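PDB 5LBH: CAIP from Helicobacter cinaedi, which binds iron and, as a Dps-like mini-ferritin, probably stores it, and takes part in atherosclerotic inflammation by promoting the differentiation of macrophages into foam cells. Local coordinates for residues Lys3-Leu8 with Leu62-Tyr67; Gln12-Val17 with Lys75-Lys80; His23-Asn28 with Thr85-Lys90. One frame throughout, in Å; residues are numbered along the deposited sequence.

Contact 1. Residues Lys3-Leu8 with Leu62-Tyr67; sequences KVVELL and LGEMPY
Three apolar side chains from the first turns of helix 4-28, Val-4, Val-5 and Leu-8, are met by the chain that leaves helix 34-61, in a joint made by side-chain packing, without polar bonds between the two segments. Leu-62 crosses both Val-4 and Leu-8 at about a right angle and touches them tip to tip with the same methyl: its CD1 lies 3.8 Å from Val-4 CG1 and 4.0 Å from Leu-8 CD1. Since Val-4 and Leu-8 are one helical turn apart, one methyl of Leu-62 touches two side chains on the same face of the helix.

Val-5 points at the loop and lies obliquely across Glu-64, whose chain is bent at chi2 (-100°). This bend lays the methylene part of the glutamate against the valine, with Glu-64 CG 3.6 Å from Val-5 CG2 and Glu-64 CB 3.8 Å from Val-5 CG1. The carboxylate has Lys-3 as a nearby opposite charge, but NZ of Lys-3 stays 5.8 Å from OE2 of Glu-64, too far for a bridge, so any attraction is probably diffuse.

Gly-63, with positive phi, is the C-prime residue of a Schellman motif in which Glu-64 N reaches back to Val-59 O; this reversal presents Leu-62 and Glu-64 to helix 4-28. Around the joint, Leu-8 also packs on Val-55 and Val-59 of helix 34-61 and on Leu-110 of helix 89-116, while Val-4 rests against Ala-114 of that same helix.

Contact 2. Residues Gln12-Val17 with Lys75-Lys80; sequences QADASV and KAAKIK
The end of helix 70-76, the short helix that Dps proteins carry between the second and third helices of the ferritin-like four-helix bundle, is fastened to the middle of helix 4-28.

The polar part of the attachment rests on one carboxylate oxygen. Asp-14 OD1 accepts from two consecutive backbone amides just beyond the helix end, Lys-78 N at 2.5 Å and Ile-79 N at 2.9 Å. The two donors approach differently. Lys-78 N uses the syn lone pair, on the side of OD2, through a bent bond (133° at the hydrogen), whereas Ile-79 N comes from above the carboxylate plane along a nearly straight one (166°). Asp-14 CG lies anti to its own carbonyl carbon (chi1 -67°), which turns the buried carboxylate towards the loop. The second oxygen, OD2, is hydrogen-bonded to Tyr-102 OH and Gln-10 NE2, so both oxygens are engaged; four such partners would be expected to stabilise the ionised form and to fix the rotation of the group. The same Gln-10 NE2 also bonds Ala-76 O, which ties the last turn of helix 70-76 to helix 4-28.

Apolar contacts flank this grip. Ala-13 and Ala-76 meet methyl to methyl, CB to CB at 3.8 Å, allowing the two backbones to come close. One turn further along, Val-17 divides its branches: CG2 touches Ala-77 CB at 3.5 Å, and CG1 lies against the backbone of Ile-79, 3.6 Å from its O. Val-17 and Ile-79 slide past each other in opposite directions, with CG1 of the valine 4.1 Å from CG2 of the isoleucine, while Ile-79 CD1 settles 4.0 Å from Asp-14 CB.

Contact 3. Residues His23-Asn28 with Thr85-Lys90; sequences HNFHWN and TSFCSK. With FE (Fe (III) ion), chain V.
Phe-87 is held in two ways at the end of helix 4-28, by its backbone and by its ring. Its N donates to Asn-28 O at 2.9 Å, from above the carbonyl plane. Its ring receives Phe-25 in a T-shaped stack, centroids 5.0 Å apart and planes at 86°: Phe-25 presents its CD1-CE1 edge, with CD1 over the centre of the Phe-87 face. At the rim of the same ring, Asn-24 OD1 approaches CE1 of Phe-87 in plane, at 3.4 Å.

The next shell fixes that oxygen. Asn-28 ND2 donates to Asn-24 OD1 at 2.6 Å, in the carbonyl plane, while Asn-24 ND2 bonds Lys-84 O, so the amide is pinned at both ends. The Asn-28 side chain packs against the Thr-85 carbonyl, with CG 3.2 Å from O.

On another side of the same helical turn, His-26, its ND1 steadied by Thr-41 OG1, binds the iron through NE2 at 2.4 Å, joined by Asp-53 and Glu-57 of a neighbouring subunit and a water, an arrangement consistent with the intersubunit ferroxidase site of Dps proteins.

Strand 87-88 runs parallel to strand 29-30, with backbone hydrogen bonds between Phe-87 and Lys-30, and leads directly into helix 89-116, whose Ile-92 touches both phenylalanines; Phe-25 also reaches Thr-41 of helix 34-61.

Helix 4-28, starting near the N terminus, supplies the first segment of all three contacts. After helix 34-61 the chain returns at 62-67 and contact 1 closes the first loop; helix 70-76 follows, and contact 2 closes the second at 75-80; contact 3 closes the third at 85-90, where helix 89-116 begins. The segments alternate, so the three loops cross and none nests: the connection between helices 34-61 and 89-116, helix 70-76 included, is tied along helix 4-28 at its start, middle and far end. Contacts 1 and 2 touch, with a probable hydrogen bond from Gln-12 NE2 to Tyr-67 O, whereas contacts 1 and 3 lie on opposite sides of the chain's centre.

Contact 1. Residues Lys3-Leu8 with Leu62-Tyr67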
loop_
_atom_site.group_PDB
_atom_site.type_symbol
_atom_site.label_atom_id
_atom_site.label_comp_id
_atom_site.label_asym_id
_atom_site.label_seq_id
_atom_site.Cartn_x
_atom_site.Cartn_y
_atom_site.Cartn_z
ATOM N N LYS A 3 23.779 36.483 15.491
ATOM C CA LYS A 3 23.605 36.056 14.101
ATOM C C LYS A 3 22.941 34.672 13.891
ATOM O O LYS A 3 23.271 33.660 14.530
ATOM C CB LYS A 3 24.954 36.092 13.393
ATOM C CG LYS A 3 24.917 35.616 11.979
ATOM C CD LYS A 3 24.100 36.560 11.171
ATOM C CE LYS A 3 23.733 35.901 9.884
ATOM N NZ LYS A 3 22.327 36.191 9.578
ATOM N N VAL A 4 22.001 34.665 12.944
ATOM C CA VAL A 4 21.258 33.459 12.614
ATOM C C VAL A 4 22.169 32.407 12.000
ATOM O O VAL A 4 22.162 31.240 12.415
ATOM C CB VAL A 4 20.093 33.823 11.677
ATOM C CG1 VAL A 4 19.547 32.592 10.979
ATOM C CG2 VAL A 4 19.022 34.570 12.466
ATOM N N VAL A 5 22.989 32.809 11.027
ATOM C CA VAL A 5 23.862 31.849 10.360
ATOM C C VAL A 5 24.860 31.257 11.354
ATOM O O VAL A 5 25.135 30.051 11.329
ATOM C CB VAL A 5 24.571 32.504 9.164
ATOM C CG1 VAL A 5 25.645 31.580 8.608
ATOM C CG2 VAL A 5 23.573 32.831 8.099
ATOM N N GLU A 6 25.394 32.085 12.258
ATOM C CA GLU A 6 26.374 31.585 13.216
ATOM C C GLU A 6 25.759 30.538 14.134
ATOM O O GLU A 6 26.396 29.535 14.460
ATOM C CB GLU A 6 26.967 32.747 14.019
ATOM C CG GLU A 6 27.754 33.760 13.159
ATOM C CD GLU A 6 27.987 35.132 13.844
ATOM O OE1 GLU A 6 28.522 36.059 13.181
ATOM O OE2 GLU A 6 27.620 35.297 15.034
ATOM N N LEU A 7 24.516 30.745 14.558
ATOM C CA LEU A 7 23.865 29.745 15.404
ATOM C C LEU A 7 23.555 28.477 14.617
ATOM O O LEU A 7 23.686 27.368 15.146
ATOM C CB LEU A 7 22.606 30.334 16.044
ATOM C CG LEU A 7 22.828 31.059 17.374
ATOM C CD1 LEU A 7 21.600 31.839 17.779
ATOM C CD2 LEU A 7 23.150 30.038 18.465
ATOM N N LEU A 8 23.134 28.626 13.357
ATOM C CA LEU A 8 22.864 27.470 12.512
ATOM C C LEU A 8 24.099 26.585 12.318
ATOM O O LEU A 8 23.992 25.356 12.388
ATOM C CB LEU A 8 22.321 27.926 11.162
ATOM C CG LEU A 8 20.889 28.449 11.045
ATOM C CD1 LEU A 8 20.716 29.078 9.661
ATOM C CD2 LEU A 8 19.825 27.375 11.311
ATOM N N LEU A 62 20.224 31.292 3.000
ATOM C CA LEU A 62 20.478 32.632 3.535
ATOM C C LEU A 62 21.763 33.245 2.975
ATOM O O LEU A 62 22.253 34.244 3.516
ATOM C CB LEU A 62 20.519 32.616 5.066
ATOM C CG LEU A 62 19.185 32.259 5.721
ATOM C CD1 LEU A 62 19.290 31.893 7.228
ATOM C CD2 LEU A 62 18.249 33.435 5.491
ATOM N N GLY A 63 22.377 32.598 1.982
ATOM C CA GLY A 63 23.513 33.167 1.282
ATOM C C GLY A 63 24.856 32.977 1.943
ATOM O O GLY A 63 25.763 33.790 1.728
ATOM N N GLU A 64 25.029 31.921 2.731
ATOM C CA GLU A 64 26.314 31.694 3.363
ATOM C C GLU A 64 26.732 30.260 3.143
ATOM O O GLU A 64 25.995 29.457 2.572
ATOM C CB GLU A 64 26.238 32.001 4.857
ATOM C CG GLU A 64 25.597 33.344 5.119
ATOM C CD GLU A 64 26.587 34.429 5.407
ATOM O OE1 GLU A 64 26.936 35.166 4.454
ATOM O OE2 GLU A 64 27.012 34.545 6.582
ATOM N N MET A 65 27.908 29.927 3.646
ATOM C CA MET A 65 28.437 28.581 3.521
ATOM C C MET A 65 28.412 27.927 4.886
ATOM O O MET A 65 28.856 28.538 5.868
ATOM C CB MET A 65 29.871 28.570 2.980
ATOM C CG MET A 65 30.086 29.064 1.548
ATOM S SD MET A 65 31.510 30.179 1.503
ATOM C CE MET A 65 32.803 29.163 2.240
ATOM N N PRO A 66 27.893 26.717 5.000
ATOM C CA PRO A 66 27.993 25.972 6.258
ATOM C C PRO A 66 29.358 25.302 6.335
ATOM O O PRO A 66 30.177 25.397 5.422
ATOM C CB PRO A 66 26.855 24.946 6.161
ATOM C CG PRO A 66 26.645 24.743 4.675
ATOM C CD PRO A 66 27.170 25.969 3.951
ATOM N N TYR A 67 29.590 24.601 7.440
ATOM C CA TYR A 67 30.803 23.807 7.531
ATOM C C TYR A 67 30.748 22.689 6.508
ATOM O O TYR A 67 29.682 22.158 6.186
ATOM C CB TYR A 67 30.979 23.229 8.925
ATOM C CG TYR A 67 31.219 24.274 9.973
ATOM C CD1 TYR A 67 32.326 25.127 9.894
ATOM C CD2 TYR A 67 30.374 24.384 11.070
ATOM C CE1 TYR A 67 32.558 26.084 10.875
ATOM C CE2 TYR A 67 30.601 25.328 12.056
ATOM C CZ TYR A 67 31.686 26.177 11.957
ATOM O OH TYR A 67 31.887 27.115 12.951
#

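Contact 2. Residues Gln12-Val17 with Lys75-Lys80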
loop_
_atom_site.group_PDB
_atom_site.type_symbol
_atom_site.label_atom_id
_atom_site.label_comp_id
_atom_site.label_asym_id
_atom_site.label_seq_id
_atom_site.Cartn_x
_atom_site.Cartn_y
_atom_site.Cartn_z
ATOM N N GLN A 12 24.899 22.794 13.377
ATOM C CA GLN A 12 25.413 21.827 12.419
ATOM C C GLN A 12 26.581 21.036 13.003
ATOM O O GLN A 12 26.595 19.798 12.957
ATOM C CB GLN A 12 25.829 22.547 11.135
ATOM C CG GLN A 12 26.204 21.608 10.008
ATOM C CD GLN A 12 27.019 22.272 8.917
ATOM O OE1 GLN A 12 27.286 23.466 8.967
ATOM N NE2 GLN A 12 27.425 21.492 7.926
ATOM N N ALA A 13 27.569 21.739 13.571
ATOM C CA ALA A 13 28.757 21.063 14.083
ATOM C C ALA A 13 28.417 20.144 15.252
ATOM O O ALA A 13 28.923 19.017 15.334
ATOM C CB ALA A 13 29.816 22.089 14.482
ATOM N N ASP A 14 27.576 20.610 16.175
ATOM C CA ASP A 14 27.214 19.755 17.295
ATOM C C ASP A 14 26.349 18.584 16.845
ATOM O O ASP A 14 26.428 17.503 17.448
ATOM C CB ASP A 14 26.517 20.572 18.383
ATOM C CG ASP A 14 27.453 21.582 19.053
ATOM O OD1 ASP A 14 28.602 21.237 19.444
ATOM O OD2 ASP A 14 27.024 22.743 19.186
ATOM N N ALA A 15 25.511 18.774 15.806
ATOM C CA ALA A 15 24.733 17.648 15.279
ATOM C C ALA A 15 25.647 16.554 14.742
ATOM O O ALA A 15 25.402 15.365 14.976
ATOM C CB ALA A 15 23.755 18.090 14.190
ATOM N N SER A 16 26.702 16.928 14.010
ATOM C CA SER A 16 27.555 15.888 13.437
ATOM C C SER A 16 28.310 15.131 14.523
ATOM O O SER A 16 28.525 13.925 14.390
ATOM C CB SER A 16 28.529 16.460 12.391
ATOM O OG SER A 16 29.542 17.266 12.951
ATOM N N VAL A 17 28.701 15.807 15.604
ATOM C CA VAL A 17 29.365 15.108 16.703
ATOM C C VAL A 17 28.375 14.232 17.461
ATOM O O VAL A 17 28.674 13.085 17.793
ATOM C CB VAL A 17 30.073 16.119 17.622
ATOM C CG1 VAL A 17 30.597 15.437 18.889
ATOM C CG2 VAL A 17 31.216 16.804 16.848
ATOM N N LYS A 75 36.276 21.283 15.388
ATOM C CA LYS A 75 36.784 22.410 16.151
ATOM C C LYS A 75 35.658 23.349 16.589
ATOM O O LYS A 75 35.769 23.982 17.646
ATOM C CB LYS A 75 37.891 23.119 15.359
ATOM C CG LYS A 75 39.219 22.376 15.454
ATOM C CD LYS A 75 39.224 21.058 14.725
ATOM C CE LYS A 75 40.267 20.110 15.099
ATOM N NZ LYS A 75 40.163 19.538 16.395
ATOM N N ALA A 76 34.539 23.393 15.855
ATOM C CA ALA A 76 33.414 24.233 16.271
ATOM C C ALA A 76 32.522 23.566 17.313
ATOM O O ALA A 76 31.853 24.269 18.082
ATOM C CB ALA A 76 32.572 24.638 15.067
ATOM N N ALA A 77 32.518 22.241 17.379
ATOM C CA ALA A 77 31.554 21.550 18.218
ATOM C C ALA A 77 31.816 21.852 19.684
ATOM O O ALA A 77 32.963 21.871 20.134
ATOM C CB ALA A 77 31.630 20.048 17.980
ATOM N N LYS A 78 30.748 22.123 20.425
ATOM C CA LYS A 78 30.872 22.184 21.870
ATOM C C LYS A 78 30.491 20.878 22.545
ATOM O O LYS A 78 30.927 20.633 23.676
ATOM C CB LYS A 78 30.023 23.324 22.432
ATOM C CG LYS A 78 30.486 24.657 21.917
ATOM C CD LYS A 78 30.059 25.790 22.811
ATOM C CE LYS A 78 30.679 27.093 22.326
ATOM N NZ LYS A 78 30.615 28.159 23.388
ATOM N N ILE A 79 29.696 20.033 21.887
ATOM C CA ILE A 79 29.382 18.730 22.451
ATOM C C ILE A 79 30.639 17.876 22.443
ATOM O O ILE A 79 31.351 17.810 21.435
ATOM C CB ILE A 79 28.226 18.076 21.678
ATOM C CG1 ILE A 79 26.929 18.745 22.103
ATOM C CG2 ILE A 79 28.140 16.573 21.957
ATOM C CD1 ILE A 79 25.753 18.194 21.492
ATOM N N LYS A 80 30.930 17.239 23.577
ATOM C CA LYS A 80 32.167 16.478 23.722
ATOM C C LYS A 80 32.015 15.101 23.102
ATOM O O LYS A 80 30.951 14.488 23.184
ATOM C CB LYS A 80 32.544 16.330 25.197
ATOM C CG LYS A 80 32.615 17.638 25.978
ATOM C CD LYS A 80 33.932 18.353 25.776
ATOM C CE LYS A 80 34.002 19.634 26.624
ATOM N NZ LYS A 80 33.795 19.369 28.087
#

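Contact 3. Residues His23-Asn28 with Thr85-Lys90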
loop_
_atom_site.group_PDB
_atom_site.type_symbol
_atom_site.label_atom_id
_atom_site.label_comp_id
_atom_site.label_asym_id
_atom_site.label_seq_id
_atom_site.Cartn_x
_atom_site.Cartn_y
_atom_site.Cartn_z
ATOM N N HIS A 23 25.722 6.768 17.616
ATOM C CA HIS A 23 26.080 5.454 17.070
ATOM C C HIS A 23 26.842 4.631 18.115
ATOM O O HIS A 23 26.631 3.420 18.256
ATOM C CB HIS A 23 26.927 5.622 15.804
ATOM C CG HIS A 23 26.127 5.803 14.550
ATOM N ND1 HIS A 23 25.676 7.040 14.128
ATOM C CD2 HIS A 23 25.753 4.923 13.589
ATOM C CE1 HIS A 23 25.030 6.908 12.982
ATOM N NE2 HIS A 23 25.066 5.636 12.633
ATOM N N ASN A 24 27.706 5.288 18.883
ATOM C CA ASN A 24 28.439 4.616 19.943
ATOM C C ASN A 24 27.491 4.086 21.026
ATOM O O ASN A 24 27.598 2.923 21.435
ATOM C CB ASN A 24 29.481 5.599 20.482
ATOM C CG ASN A 24 30.286 5.060 21.625
ATOM O OD1 ASN A 24 30.274 3.874 21.914
ATOM N ND2 ASN A 24 31.048 5.945 22.260
ATOM N N PHE A 25 26.533 4.902 21.481
ATOM C CA PHE A 25 25.504 4.381 22.390
ATOM C C PHE A 25 24.743 3.218 21.758
ATOM O O PHE A 25 24.432 2.218 22.421
ATOM C CB PHE A 25 24.515 5.486 22.772
ATOM C CG PHE A 25 25.131 6.629 23.522
ATOM C CD1 PHE A 25 26.286 6.447 24.265
ATOM C CD2 PHE A 25 24.549 7.885 23.489
ATOM C CE1 PHE A 25 26.854 7.502 24.960
ATOM C CE2 PHE A 25 25.101 8.943 24.187
ATOM C CZ PHE A 25 26.261 8.753 24.926
ATOM N N HIS A 26 24.430 3.348 20.471
ATOM C CA HIS A 26 23.671 2.341 19.744
ATOM C C HIS A 26 24.409 1.005 19.698
ATOM O O HIS A 26 23.790 -0.056 19.812
ATOM C CB HIS A 26 23.390 2.887 18.347
ATOM C CG HIS A 26 22.724 1.924 17.424
ATOM N ND1 HIS A 26 21.417 1.510 17.583
ATOM C CD2 HIS A 26 23.175 1.329 16.293
ATOM C CE1 HIS A 26 21.100 0.687 16.600
ATOM N NE2 HIS A 26 22.147 0.562 15.805
ATOM N N TRP A 27 25.733 1.037 19.528
ATOM C CA TRP A 27 26.528 -0.178 19.377
ATOM C C TRP A 27 26.891 -0.832 20.714
ATOM O O TRP A 27 27.036 -2.058 20.778
ATOM C CB TRP A 27 27.825 0.133 18.632
ATOM C CG TRP A 27 27.672 0.638 17.248
ATOM C CD1 TRP A 27 26.722 0.273 16.338
ATOM C CD2 TRP A 27 28.526 1.584 16.587
ATOM N NE1 TRP A 27 26.921 0.947 15.154
ATOM C CE2 TRP A 27 28.021 1.756 15.278
ATOM C CE3 TRP A 27 29.657 2.312 16.980
ATOM C CZ2 TRP A 27 28.602 2.630 14.359
ATOM C CZ3 TRP A 27 30.237 3.177 16.078
ATOM C CH2 TRP A 27 29.709 3.333 14.773
ATOM N N ASN A 28 27.096 -0.043 21.773
ATOM C CA ASN A 28 27.793 -0.510 22.969
ATOM C C ASN A 28 26.907 -0.529 24.211
ATOM O O ASN A 28 27.434 -0.564 25.336
ATOM C CB ASN A 28 29.031 0.350 23.226
ATOM C CG ASN A 28 30.070 0.218 22.120
ATOM O OD1 ASN A 28 30.338 -0.878 21.641
ATOM N ND2 ASN A 28 30.683 1.333 21.734
ATOM N N THR A 85 33.370 2.791 25.686
ATOM C CA THR A 85 32.908 1.828 24.690
ATOM C C THR A 85 31.939 0.815 25.276
ATOM O O THR A 85 31.850 -0.309 24.775
ATOM C CB THR A 85 34.086 1.083 24.025
ATOM O OG1 THR A 85 34.532 0.008 24.868
ATOM C CG2 THR A 85 35.240 1.998 23.652
ATOM N N SER A 86 31.252 1.165 26.355
ATOM C CA SER A 86 30.321 0.236 26.973
ATOM C C SER A 86 29.391 1.053 27.858
ATOM O O SER A 86 29.860 1.912 28.605
ATOM C CB SER A 86 31.104 -0.828 27.768
ATOM O OG SER A 86 30.276 -1.867 28.242
ATOM N N PHE A 87 28.082 0.846 27.732
ATOM C CA PHE A 87 27.131 1.648 28.491
ATOM C C PHE A 87 25.961 0.802 28.961
ATOM O O PHE A 87 25.502 -0.092 28.252
ATOM C CB PHE A 87 26.596 2.826 27.662
ATOM C CG PHE A 87 27.672 3.620 26.977
ATOM C CD1 PHE A 87 28.088 3.281 25.696
ATOM C CD2 PHE A 87 28.282 4.691 27.626
ATOM C CE1 PHE A 87 29.088 3.998 25.072
ATOM C CE2 PHE A 87 29.272 5.414 27.011
ATOM C CZ PHE A 87 29.678 5.076 25.729
ATOM N N CYS A 88 25.511 1.064 30.179
ATOM C CA CYS A 88 24.191 0.612 30.569
ATOM C C CYS A 88 23.152 1.635 30.107
ATOM O O CYS A 88 23.469 2.777 29.764
ATOM C CB CYS A 88 24.141 0.351 32.078
ATOM S SG CYS A 88 24.124 1.780 33.118
ATOM N N SER A 89 21.901 1.194 30.066
ATOM C CA SER A 89 20.838 1.994 29.476
ATOM C C SER A 89 20.528 3.239 30.296
ATOM O O SER A 89 20.093 4.248 29.734
ATOM C CB SER A 89 19.589 1.137 29.327
ATOM O OG SER A 89 19.258 1.014 27.957
ATOM N N LYS A 90 20.732 3.200 31.616
ATOM C CA LYS A 90 20.477 4.400 32.402
ATOM C C LYS A 90 21.543 5.464 32.158
ATOM O O LYS A 90 21.243 6.661 32.165
ATOM C CB LYS A 90 20.387 4.057 33.889
ATOM C CG LYS A 90 19.697 5.123 34.720
ATOM C CD LYS A 90 20.465 5.436 35.997
ATOM C CE LYS A 90 21.950 5.658 35.688
ATOM N NZ LYS A 90 22.768 6.180 36.837
HETATM FE FE FE V . 22.643 -0.690 13.805
HETATM O O HOH W 1 20.943 -2.602 13.472
#